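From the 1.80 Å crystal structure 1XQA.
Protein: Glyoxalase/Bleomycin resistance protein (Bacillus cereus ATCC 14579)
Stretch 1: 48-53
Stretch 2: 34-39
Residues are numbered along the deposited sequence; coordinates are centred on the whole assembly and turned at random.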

# COMPACT_ATOMS: atom_id res chain seq x y z
N LEU A 48 -14.48 4.26 4.67
CA LEU A 48 -13.87 4.43 5.99
C LEU A 48 -13.18 5.77 6.04
O LEU A 48 -12.15 5.95 5.39
CB LEU A 48 -12.85 3.31 6.24
CG LEU A 48 -11.98 3.45 7.50
CD1 LEU A 48 -12.83 3.26 8.72
CD2 LEU A 48 -10.83 2.44 7.48
N THR A 49 -13.74 6.73 6.77
CA THR A 49 -13.06 8.00 6.90
C THR A 49 -12.22 8.02 8.18
O THR A 49 -12.63 7.54 9.23
CB THR A 49 -14.04 9.19 6.85
OG1 THR A 49 -15.11 8.95 7.77
CG2 THR A 49 -14.64 9.32 5.49
N LEU A 50 -11.01 8.55 8.05
CA LEU A 50 -10.10 8.64 9.18
C LEU A 50 -10.08 10.09 9.58
O LEU A 50 -9.87 10.95 8.73
CB LEU A 50 -8.70 8.18 8.77
CG LEU A 50 -8.51 6.78 8.17
CD1 LEU A 50 -7.13 6.71 7.53
CD2 LEU A 50 -8.67 5.69 9.24
N MSE A 51 -10.28 10.38 10.86
CA MSE A 51 -10.40 11.75 11.31
C MSE A 51 -9.50 11.95 12.52
O MSE A 51 -9.60 11.22 13.50
CB MSE A 51 -11.86 12.08 11.64
CG MSE A 51 -12.06 13.48 12.15
SE MSE A 51 -13.95 13.98 12.27
CE MSE A 51 -14.49 13.66 10.45
N LYS A 52 -8.61 12.94 12.45
CA LYS A 52 -7.73 13.24 13.57
C LYS A 52 -8.57 13.62 14.78
O LYS A 52 -9.53 14.40 14.67
CB LYS A 52 -6.78 14.40 13.26
CG LYS A 52 -5.54 14.43 14.15
CD LYS A 52 -4.82 15.78 14.03
CE LYS A 52 -3.47 15.75 14.70
NZ LYS A 52 -2.89 17.13 14.84
N GLY A 53 -8.19 13.07 15.92
CA GLY A 53 -8.81 13.44 17.19
C GLY A 53 -7.77 13.59 18.27
O GLY A 53 -6.61 13.17 18.11
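Stretch 2 (34-39) GNAFAV

Stretch 2 lies alongside stretch 1 as an antiparallel neighbour in a β-sheet. G34 to A36 form a loop or turn. G34 has a positive phi (49°) and makes no contact with stretch 1. From F37 to V39 the backbone is extended and pairs with strand 48-52. The two axes approach to 4.7 Å, with 174° between their N-to-C directions. The register sets V39 beside T49, A38 beside L50, F37 beside M51 and A36 beside K52.

Three backbone hydrogen bonds hold this register. L50 and A38 form a hydrogen-bonded pair: L50 N donates to A38 O at 2.9 Å, and A38 N donates to L50 O at 3.0 Å. K52 N donates to A36 O at 2.8 Å, so the pairing reaches back into the loop. CA-H...O contacts supplement these bonds, the shortest from F37 CA to L50 O at 3.3 Å.

Side chains alternate between the faces. T49, M51, F37 and V39 share one face. The end of the F37 side chain (chi1 t) comes nearer to stretch 1: its CE1 lies 3.5 Å from CE of M51, a selenomethionine, and 3.7 Å from T49 CB. T49 CG2 meets V39 CG2 at 3.9 Å. L50 and A38 occupy the other face, with L50 CD1 4.4 Å from A38 CB.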

# COMPACT_ATOMS: atom_id res chain seq x y z
N GLY A 34 -6.06 18.35 4.43
CA GLY A 34 -4.79 18.46 5.12
C GLY A 34 -4.38 17.15 5.75
O GLY A 34 -4.43 16.09 5.11
N ASN A 35 -3.98 17.21 7.02
CA ASN A 35 -3.60 16.01 7.77
C ASN A 35 -4.72 15.59 8.73
O ASN A 35 -4.56 14.67 9.53
CB ASN A 35 -2.29 16.25 8.55
CG ASN A 35 -2.47 17.20 9.72
OD1 ASN A 35 -2.26 16.82 10.88
ND2 ASN A 35 -2.87 18.44 9.43
N ALA A 36 -5.84 16.28 8.65
CA ALA A 36 -6.92 16.09 9.61
C ALA A 36 -7.89 14.98 9.22
O ALA A 36 -8.61 14.45 10.08
CB ALA A 36 -7.67 17.40 9.83
N PHE A 37 -7.90 14.62 7.94
CA PHE A 37 -9.00 13.82 7.42
C PHE A 37 -8.61 13.12 6.12
O PHE A 37 -7.96 13.72 5.26
CB PHE A 37 -10.17 14.78 7.18
CG PHE A 37 -11.43 14.12 6.74
CD1 PHE A 37 -12.23 13.43 7.66
CD2 PHE A 37 -11.85 14.24 5.43
CE1 PHE A 37 -13.43 12.84 7.25
CE2 PHE A 37 -13.05 13.65 5.01
CZ PHE A 37 -13.84 12.96 5.93
N ALA A 38 -8.99 11.84 5.99
CA ALA A 38 -8.74 11.06 4.77
C ALA A 38 -9.93 10.17 4.52
O ALA A 38 -10.45 9.58 5.45
CB ALA A 38 -7.45 10.21 4.88
N VAL A 39 -10.35 10.06 3.27
CA VAL A 39 -11.45 9.17 2.91
C VAL A 39 -10.86 7.95 2.27
O VAL A 39 -10.22 8.05 1.22
CB VAL A 39 -12.41 9.85 1.92
CG1 VAL A 39 -13.59 8.93 1.62
CG2 VAL A 39 -12.90 11.15 2.50